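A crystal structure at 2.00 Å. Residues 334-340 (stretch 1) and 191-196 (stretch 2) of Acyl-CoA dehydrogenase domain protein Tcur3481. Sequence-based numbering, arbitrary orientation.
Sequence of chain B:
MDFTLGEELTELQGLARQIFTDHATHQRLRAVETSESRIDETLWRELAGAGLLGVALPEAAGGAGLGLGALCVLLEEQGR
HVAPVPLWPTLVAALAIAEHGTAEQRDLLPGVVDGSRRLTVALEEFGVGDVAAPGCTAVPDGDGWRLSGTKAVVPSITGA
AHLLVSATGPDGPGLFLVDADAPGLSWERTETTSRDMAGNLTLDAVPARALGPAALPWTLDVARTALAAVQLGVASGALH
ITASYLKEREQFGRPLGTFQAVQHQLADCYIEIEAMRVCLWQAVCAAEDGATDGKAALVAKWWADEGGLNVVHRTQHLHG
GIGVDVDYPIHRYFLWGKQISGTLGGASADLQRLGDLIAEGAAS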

ATOM      1  N   PHE B 334     -16.771  10.669  -2.438  1.00 33.38           N
ATOM      2  CA  PHE B 334     -15.712  10.331  -3.390  1.00 34.10           C
ATOM      3  C   PHE B 334     -15.268  11.565  -4.181  1.00 35.41           C
ATOM      4  O   PHE B 334     -14.061  11.828  -4.330  1.00 34.56           O
ATOM      5  CB  PHE B 334     -16.183   9.219  -4.359  1.00 34.07           C
ATOM      6  CG  PHE B 334     -15.115   8.829  -5.315  1.00 37.78           C
ATOM      7  CD1 PHE B 334     -13.996   8.149  -4.864  1.00 37.46           C
ATOM      8  CD2 PHE B 334     -15.166   9.233  -6.641  1.00 39.95           C
ATOM      9  CE1 PHE B 334     -12.936   7.825  -5.740  1.00 37.76           C
ATOM     10  CE2 PHE B 334     -14.130   8.907  -7.520  1.00 42.32           C
ATOM     11  CZ  PHE B 334     -13.005   8.194  -7.061  1.00 40.54           C
ATOM     12  N   LEU B 335     -16.236  12.323  -4.728  1.00 34.91           N
ATOM     13  CA  LEU B 335     -15.891  13.485  -5.556  1.00 35.57           C
ATOM     14  C   LEU B 335     -15.141  14.549  -4.739  1.00 37.21           C
ATOM     15  O   LEU B 335     -14.136  15.100  -5.200  1.00 36.79           O
ATOM     16  CB  LEU B 335     -17.146  14.094  -6.205  1.00 35.91           C
ATOM     17  CG  LEU B 335     -17.941  13.174  -7.158  1.00 37.12           C
ATOM     18  CD1 LEU B 335     -19.153  13.917  -7.722  1.00 39.11           C
ATOM     19  CD2 LEU B 335     -16.965  12.723  -8.283  1.00 37.24           C
ATOM     20  N   TRP B 336     -15.655  14.889  -3.546  1.00 37.48           N
ATOM     21  CA  TRP B 336     -14.965  15.827  -2.657  1.00 38.21           C
ATOM     22  C   TRP B 336     -13.581  15.317  -2.249  1.00 37.89           C
ATOM     23  O   TRP B 336     -12.587  16.060  -2.299  1.00 37.91           O
ATOM     24  CB  TRP B 336     -15.809  16.084  -1.397  1.00 37.09           C
ATOM     25  CG  TRP B 336     -16.905  17.115  -1.601  1.00 37.87           C
ATOM     26  CD1 TRP B 336     -17.827  17.138  -2.598  1.00 37.25           C
ATOM     27  CD2 TRP B 336     -17.184  18.263  -0.759  1.00 37.72           C
ATOM     28  NE1 TRP B 336     -18.671  18.216  -2.435  1.00 40.27           N
ATOM     29  CE2 TRP B 336     -18.293  18.921  -1.315  1.00 40.49           C
ATOM     30  CE3 TRP B 336     -16.607  18.771   0.414  1.00 38.48           C
ATOM     31  CZ2 TRP B 336     -18.844  20.098  -0.752  1.00 42.58           C
ATOM     32  CZ3 TRP B 336     -17.173  19.940   0.989  1.00 40.42           C
ATOM     33  CH2 TRP B 336     -18.273  20.585   0.399  1.00 41.38           C
ATOM     34  N   GLY B 337     -13.501  14.062  -1.797  1.00 38.54           N
ATOM     35  CA  GLY B 337     -12.225  13.538  -1.332  1.00 37.01           C
ATOM     36  C   GLY B 337     -11.177  13.590  -2.422  1.00 37.79           C
ATOM     37  O   GLY B 337     -10.050  14.039  -2.199  1.00 36.30           O
ATOM     38  N   LYS B 338     -11.564  13.157  -3.620  1.00 35.37           N
ATOM     39  CA  LYS B 338     -10.683  13.126  -4.778  1.00 37.61           C
ATOM     40  C   LYS B 338     -10.205  14.538  -5.125  1.00 37.34           C
ATOM     41  O   LYS B 338      -9.004  14.782  -5.297  1.00 37.11           O
ATOM     42  CB  LYS B 338     -11.453  12.440  -5.931  1.00 41.59           C
ATOM     43  CG  LYS B 338     -10.920  12.560  -7.340  1.00 49.22           C
ATOM     44  CD  LYS B 338     -10.228  11.250  -7.833  1.00 52.51           C
ATOM     45  CE  LYS B 338      -9.523  11.441  -9.209  1.00 54.79           C
ATOM     46  NZ  LYS B 338      -8.486  10.329  -9.512  1.00 53.51           N
ATOM     47  N   GLN B 339     -11.126  15.501  -5.203  1.00 35.03           N
ATOM     48  CA  GLN B 339     -10.699  16.860  -5.533  1.00 35.44           C
ATOM     49  C   GLN B 339      -9.772  17.431  -4.454  1.00 35.47           C
ATOM     50  O   GLN B 339      -8.725  18.027  -4.760  1.00 35.08           O
ATOM     51  CB  GLN B 339     -11.901  17.809  -5.686  1.00 35.70           C
ATOM     52  CG  GLN B 339     -11.341  19.204  -6.104  1.00 37.01           C
ATOM     53  CD  GLN B 339     -12.390  20.067  -6.759  1.00 40.05           C
ATOM     54  OE1 GLN B 339     -13.171  19.584  -7.581  1.00 40.53           O
ATOM     55  NE2 GLN B 339     -12.401  21.350  -6.415  1.00 40.37           N
ATOM     56  N   ILE B 340     -10.150  17.265  -3.186  1.00 35.18           N
ATOM     57  CA  ILE B 340      -9.362  17.869  -2.119  1.00 36.30           C
ATOM     58  C   ILE B 340      -7.944  17.295  -2.117  1.00 36.77           C
ATOM     59  O   ILE B 340      -6.963  18.018  -1.860  1.00 34.94           O
ATOM     60  CB  ILE B 340     -10.066  17.680  -0.761  1.00 37.51           C
ATOM     61  CG1 ILE B 340     -11.309  18.563  -0.694  1.00 37.18           C
ATOM     62  CG2 ILE B 340      -9.135  18.091   0.395  1.00 37.65           C
ATOM     63  CD1 ILE B 340     -12.198  18.199   0.536  1.00 37.14           C
TER
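Stretch 2 191-196: ETTSRD

A side-chain amide is well suited to holding a tight turn against a helix, because its carbonyl oxygen can accept several hydrogen bonds at once. The contact between residues 334-340 and 191-196 of this acyl-CoA dehydrogenase domain protein is a compact example. The first stretch is helical throughout, continuing a helix that begins earlier in the chain, with the usual i to i+4 bonds such as Gln339 N to Leu335 O at 3.0 Å. Residues 192-196 of the second stretch form neither helix nor strand. They fold into a type I beta turn from Thr192 to Arg195, closed by Arg195 N donating to Thr192 O at 2.7 Å. Thr193 and Ser194 occupy the central positions with phi/psi of -46/-49° and -68/-8°, and Arg195 follows with a positive phi of 81°. A further backbone bond, Thr192 N to Asp196 O at 3.2 Å, draws the ends of this loop together. A turn has no extended axis, so its placement is best described by its nearest approach to the helix: the CA atoms of Leu335 and Ser194 lie 4.8 Å apart.

Leu335 and Gln339, one helical turn apart, both direct their CA-to-CB bonds toward the loop and bear most of the contact on the helix side. Gln339, with chi1 and chi2 both t, extends its amide to the turn. Its OE1 accepts hydrogen bonds from Thr192 OG1 at 2.7 Å and from Ser194 N at 2.9 Å, the latter nearly straight at 169°. Ser194 OG also lies 3.0 Å from Gln339 OE1. The same amide uses its nitrogen to reach a water: Gln339 NE2 donates to it at 2.9 Å, and the water in turn donates to Asp196 OD2 at 2.7 Å, extending the polar link to the end of the loop.

Beside this polar cluster, Leu335 supplies an apolar surface. Its CB packs 3.6 Å from Thr193 O and 4.0 Å from Ser194 CA, while its CD2 meets Thr193 CG2 at 3.9 Å. The same threonine methyl, Thr193 CG2, lies 4.0 Å from Lys338 CG, so it touches two helix side chains; the lysine then leads away from the loop. Trp336 starts out pointing away, yet its ring returns to place CD1 4.1 Å from Ser194 CB. Within the loop, Arg195 NH2 forms a salt bridge with Glu191 OE2 at 2.9 Å, linking residues before and within the turn.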

ATOM      1  N   GLU B 191     -16.149  23.569 -14.609  1.00 42.91           N
ATOM      2  CA  GLU B 191     -16.693  22.643 -13.615  1.00 41.97           C
ATOM      3  C   GLU B 191     -15.660  21.605 -13.186  1.00 42.56           C
ATOM      4  O   GLU B 191     -15.076  20.921 -14.028  1.00 42.67           O
ATOM      5  CB  GLU B 191     -17.938  21.931 -14.157  1.00 46.07           C
ATOM      6  CG  GLU B 191     -18.663  21.164 -13.052  1.00 46.83           C
ATOM      7  CD  GLU B 191     -19.813  20.322 -13.572  1.00 52.28           C
ATOM      8  OE1 GLU B 191     -19.877  20.103 -14.794  1.00 54.42           O
ATOM      9  OE2 GLU B 191     -20.663  19.885 -12.768  1.00 53.43           O
ATOM     10  N   THR B 192     -15.497  21.422 -11.874  1.00 39.72           N
ATOM     11  CA  THR B 192     -14.505  20.485 -11.370  1.00 39.28           C
ATOM     12  C   THR B 192     -15.139  19.170 -10.869  1.00 37.58           C
ATOM     13  O   THR B 192     -16.344  19.029 -10.731  1.00 38.54           O
ATOM     14  CB  THR B 192     -13.690  21.154 -10.249  1.00 41.27           C
ATOM     15  OG1 THR B 192     -14.545  21.377  -9.130  1.00 42.05           O
ATOM     16  CG2 THR B 192     -13.165  22.501 -10.722  1.00 43.17           C
ATOM     17  N   THR B 193     -14.267  18.230 -10.542  1.00 37.08           N
ATOM     18  CA  THR B 193     -14.672  16.924 -10.034  1.00 38.08           C
ATOM     19  C   THR B 193     -15.747  17.024  -8.964  1.00 38.83           C
ATOM     20  O   THR B 193     -16.756  16.321  -9.017  1.00 39.21           O
ATOM     21  CB  THR B 193     -13.430  16.232  -9.455  1.00 39.01           C
ATOM     22  OG1 THR B 193     -12.484  15.999 -10.503  1.00 37.83           O
ATOM     23  CG2 THR B 193     -13.816  14.899  -8.791  1.00 40.00           C
ATOM     24  N   SER B 194     -15.536  17.886  -7.962  1.00 37.50           N
ATOM     25  CA  SER B 194     -16.509  18.024  -6.878  1.00 38.02           C
ATOM     26  C   SER B 194     -17.834  18.647  -7.321  1.00 38.81           C
ATOM     27  O   SER B 194     -18.783  18.697  -6.519  1.00 40.60           O
ATOM     28  CB  SER B 194     -15.888  18.871  -5.751  1.00 38.74           C
ATOM     29  OG  SER B 194     -15.789  20.227  -6.171  1.00 39.20           O
ATOM     30  N   ARG B 195     -17.930  19.152  -8.553  1.00 39.62           N
ATOM     31  CA  ARG B 195     -19.108  19.885  -9.076  1.00 42.86           C
ATOM     32  C   ARG B 195     -19.107  21.344  -8.620  1.00 41.88           C
ATOM     33  O   ARG B 195     -20.154  22.024  -8.767  1.00 41.51           O
ATOM     34  CB  ARG B 195     -20.480  19.312  -8.683  1.00 47.73           C
ATOM     35  CG  ARG B 195     -20.779  17.880  -9.055  1.00 54.80           C
ATOM     36  CD  ARG B 195     -21.132  17.821 -10.505  1.00 61.74           C
ATOM     37  NE  ARG B 195     -21.722  16.553 -10.927  1.00 64.82           N
ATOM     38  CZ  ARG B 195     -22.084  16.323 -12.185  1.00 65.83           C
ATOM     39  NH1 ARG B 195     -22.605  15.148 -12.529  1.00 66.37           N
ATOM     40  NH2 ARG B 195     -21.910  17.288 -13.099  1.00 64.95           N
ATOM     41  N   ASP B 196     -18.013  21.839  -8.032  1.00 40.63           N
ATOM     42  CA  ASP B 196     -17.874  23.273  -7.836  1.00 41.42           C
ATOM     43  C   ASP B 196     -17.834  23.943  -9.205  1.00 41.55           C
ATOM     44  O   ASP B 196     -17.493  23.316 -10.213  1.00 41.50           O
ATOM     45  CB  ASP B 196     -16.579  23.585  -7.053  1.00 40.33           C
ATOM     46  CG  ASP B 196     -16.370  25.098  -6.811  1.00 41.53           C
ATOM     47  OD1 ASP B 196     -17.330  25.760  -6.341  1.00 42.72           O
ATOM     48  OD2 ASP B 196     -15.232  25.633  -7.064  1.00 39.61           O
TER
HETATM   49  O   HOH W   1     -13.226  23.917  -7.359  1.00 47.51           O